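Local coordinates for envelopment polyprotein (Bovine Schmallenberg virus BH80/Germany/2011, PDB 7A56) that drives fusion of the viral and host membranes during entry as a class II fusion glycoprotein, Gc, whose fusion domains are held here in the postfusion trimer, at the interface of chains A and B. Numbering follows the deposited sequence. Chains: chain A/B, Envelopment polyprotein.

Contact 1: the interface of chains A and B. Residues chain A 82, 85, 386-388, 399; chain B 217-218.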
# COMPACT_ATOMS: atom_id res chain seq x y z
N ILE A 82 -6.19 -10.20 16.24
CA ILE A 82 -5.46 -11.23 15.50
C ILE A 82 -6.31 -12.48 15.45
O ILE A 82 -6.82 -12.93 16.47
CB ILE A 82 -4.07 -11.53 16.13
CG1 ILE A 82 -3.15 -10.35 15.86
CG2 ILE A 82 -3.47 -12.86 15.57
CD1 ILE A 82 -1.76 -10.42 16.58
N LEU A 85 -6.66 -15.49 18.30
CA LEU A 85 -5.99 -15.19 19.58
C LEU A 85 -7.00 -15.01 20.71
O LEU A 85 -8.09 -14.46 20.50
CB LEU A 85 -5.17 -13.90 19.44
CG LEU A 85 -4.15 -13.55 20.56
CD1 LEU A 85 -3.07 -14.56 20.63
CD2 LEU A 85 -3.55 -12.16 20.18
N SER A 386 -2.90 -18.59 17.79
CA SER A 386 -2.11 -17.88 16.80
C SER A 386 -0.66 -18.10 17.22
O SER A 386 -0.35 -17.94 18.39
CB SER A 386 -2.43 -16.39 16.80
OG SER A 386 -1.64 -15.72 15.82
N CYS A 387 0.19 -18.52 16.29
CA CYS A 387 1.58 -18.84 16.60
C CYS A 387 2.55 -18.03 15.77
O CYS A 387 2.31 -17.79 14.60
CB CYS A 387 1.88 -20.31 16.32
SG CYS A 387 1.04 -21.40 17.41
N SER A 388 3.69 -17.72 16.36
CA SER A 388 4.81 -17.26 15.54
C SER A 388 5.32 -18.37 14.62
O SER A 388 5.54 -19.51 15.05
CB SER A 388 5.92 -16.79 16.47
OG SER A 388 6.80 -15.97 15.77
N ILE A 399 2.96 -14.88 11.38
CA ILE A 399 2.16 -15.60 12.37
C ILE A 399 1.17 -16.44 11.59
O ILE A 399 0.77 -16.08 10.47
CB ILE A 399 1.44 -14.63 13.35
CG1 ILE A 399 0.43 -13.82 12.60
CG2 ILE A 399 2.41 -13.65 13.97
CD1 ILE A 399 -0.59 -13.18 13.52
N VAL B 217 4.05 -8.39 18.54
CA VAL B 217 2.63 -8.22 18.90
C VAL B 217 2.07 -9.44 19.63
O VAL B 217 1.18 -9.30 20.48
CB VAL B 217 1.83 -7.85 17.63
CG1 VAL B 217 1.80 -9.01 16.64
CG2 VAL B 217 0.32 -7.48 17.95
N LEU B 218 2.58 -10.66 19.37
CA LEU B 218 2.04 -11.82 20.11
C LEU B 218 2.59 -11.98 21.51
O LEU B 218 2.01 -12.75 22.31
CB LEU B 218 2.30 -13.16 19.35
CG LEU B 218 1.56 -13.42 18.01
CD1 LEU B 218 1.93 -14.84 17.49
CD2 LEU B 218 0.08 -13.38 18.27
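Backbone torsions separate the two partners: B:Val217 and B:Leu218 (phi/psi -80/-15°) both have helix-like, turn-compatible torsions in a loop, whereas chain A meets them with extended segments. B:Leu218 is the knob of this apolar patch, hiding 112 Å² of its surface against chain A. Its CG stands anti to the carbonyl carbon and CD1 continues the chain anti along chi2 (-177°), with CD2 branching off, so the forked end is carried away from the loop backbone with its two methyls spread to different neighbours. CD1 packs on main chain, 3.6 Å from the backbone N of A:Ser388, and it also meets CG2 of A:Ile399 at 3.8 Å, where the two side chains cross obliquely. The other methyl, CD2, lies 3.8 Å from the hydroxyl OG of A:Ser386, a van der Waals contact to a polar atom, and 3.9 Å from CD1 of A:Ile82. A:Leu85 crosses B:Leu218 obliquely and adds CD1 at the margin. Beside this knob A:Ile82 and B:Val217 meet tip to tip, CD1 of A:Ile82 resting 3.8 Å from CG1 of B:Val217 and almost as near its CG2. No nitrogen or oxygen pairs across the patch, so shape and apolar packing carry it. In the fold, the B loop following strand 209-214 inserts between the A loop holding A:Ile82 and A:Leu85 and strands 385-391 and 399-402.

Contact 2: the interface of chains A and B. Residues chain A 59-62; chain B 65, 74, 76, 339.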
# COMPACT_ATOMS: atom_id res chain seq x y z
N MET A 59 -0.72 -6.22 30.44
CA MET A 59 -1.03 -5.55 31.69
C MET A 59 -2.52 -5.27 31.76
O MET A 59 -3.21 -5.26 30.75
CB MET A 59 -0.21 -4.26 31.81
CG MET A 59 -0.78 -3.07 31.12
SD MET A 59 -0.34 -2.68 29.45
CE MET A 59 1.34 -3.25 29.17
N THR A 60 -3.02 -5.14 32.97
CA THR A 60 -4.44 -4.91 33.22
C THR A 60 -4.58 -3.71 34.13
O THR A 60 -3.65 -3.34 34.86
CB THR A 60 -5.13 -6.11 33.87
OG1 THR A 60 -4.55 -6.37 35.19
CG2 THR A 60 -4.98 -7.34 32.95
N LEU A 61 -5.73 -3.05 34.04
CA LEU A 61 -6.05 -1.92 34.92
C LEU A 61 -7.23 -2.32 35.78
O LEU A 61 -8.22 -2.84 35.27
CB LEU A 61 -6.41 -0.68 34.09
CG LEU A 61 -5.24 -0.12 33.29
CD1 LEU A 61 -5.69 1.05 32.50
CD2 LEU A 61 -4.18 0.33 34.27
N ASN A 62 -7.14 -2.09 37.10
CA ASN A 62 -8.14 -2.59 38.02
C ASN A 62 -8.69 -1.37 38.76
O ASN A 62 -7.94 -0.42 39.01
CB ASN A 62 -7.49 -3.66 38.99
CG ASN A 62 -6.90 -4.94 38.21
OD1 ASN A 62 -5.93 -4.86 37.36
ND2 ASN A 62 -7.46 -6.12 38.54
N LYS B 65 -3.75 -1.13 44.85
CA LYS B 65 -4.42 -2.11 45.71
C LYS B 65 -3.67 -2.18 47.03
O LYS B 65 -2.44 -2.12 47.04
CB LYS B 65 -4.46 -3.53 45.11
CG LYS B 65 -4.40 -3.63 43.58
CD LYS B 65 -4.59 -5.08 43.11
CE LYS B 65 -4.85 -5.16 41.62
NZ LYS B 65 -5.29 -6.51 41.20
N TYR B 74 0.31 1.88 41.12
CA TYR B 74 0.88 1.80 39.76
C TYR B 74 0.62 3.07 38.97
O TYR B 74 -0.24 3.91 39.31
CB TYR B 74 0.33 0.61 38.98
CG TYR B 74 -1.13 0.68 38.68
CD1 TYR B 74 -1.61 1.46 37.62
CD2 TYR B 74 -2.04 -0.05 39.43
CE1 TYR B 74 -2.96 1.54 37.35
CE2 TYR B 74 -3.38 -0.01 39.16
CZ TYR B 74 -3.85 0.77 38.13
OH TYR B 74 -5.21 0.77 37.92
N GLU B 76 0.17 3.77 34.63
CA GLU B 76 0.08 3.19 33.29
C GLU B 76 0.08 4.32 32.27
O GLU B 76 -0.52 5.36 32.51
CB GLU B 76 -1.19 2.36 33.19
CG GLU B 76 -1.29 1.54 31.91
CD GLU B 76 -2.10 2.26 30.82
OE1 GLU B 76 -2.55 1.56 29.90
OE2 GLU B 76 -2.33 3.51 30.90
N LYS B 339 3.10 -0.41 32.05
CA LYS B 339 2.60 -0.29 33.41
C LYS B 339 3.74 -0.57 34.37
O LYS B 339 4.49 -1.55 34.21
CB LYS B 339 1.41 -1.25 33.63
CG LYS B 339 0.73 -1.14 35.08
CD LYS B 339 -0.16 -2.34 35.30
CE LYS B 339 -0.87 -2.26 36.77
NZ LYS B 339 -1.83 -3.40 36.90
O HOH W 1 -0.84 -5.84 35.06
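B:Lys339 and A:Met59 slide past each other in opposite directions, and this antiparallel course sets the contact. The lysine is fully extended, with CG anti to its backbone N (chi1 -177°). In A:Met59 chi1 (84°) puts CG in the crowded position between the backbone N and the carbonyl carbon, 3.8 Å from CB of B:Lys339, near the root of the lysine; the chain beyond bends at chi2 and chi3. At the far end, the ammonium NZ of B:Lys339 donates to the backbone carbonyl O of A:Thr60 at 2.7 Å. The approach lies in the carbonyl plane, at a C=O...N angle of 159°, nearly in line with the C=O bond. Water 1 supplements this bond, lying 3.1 Å from the backbone N of A:Thr60 and 3.2 Å from NZ of B:Lys339. On its way the lysine crosses one face of the B:Tyr74 ring, CE standing 3.5 Å above the plane toward the rim, which should help to fix its course. A:Leu61 crosses both B:Tyr74 and B:Glu76 at about right angles: its CD2 touches CE1 of the tyrosine at 3.5 Å and CB of the glutamate at 3.8 Å. Beyond the ring, the phenol OH of B:Tyr74 gives a weak hydrogen bond to the backbone O of A:Asn62. Within chain A, OG1 of A:Thr60 donates to the side-chain OD1 of A:Asn62 at 3.0 Å, in plane on a lone pair, which should help hold that amide's rotation. B:Lys65, poorly ordered, crosses A:Asn62 obliquely. In the fold, the start of A strand 61-67 and the loop before it lie over B strands 61-67, 70-80 and 335-343.

The C-alpha centres of contact 1 and contact 2 lie about 23 Å apart on one A-B interface, and no residue is common to both. They also use different elements: contact 1 sets a loop of B into chain A, whereas contact 2 sets the start of an A strand over strands of B. Apolar packing at the first and a mix of lysine-carbonyl, water-bridged and apolar contacts at the second thus join the subunits at separate points. The pairing is not an exact two-fold, as expected in the deposited three-copy assembly, where such contacts would support the postfusion trimer.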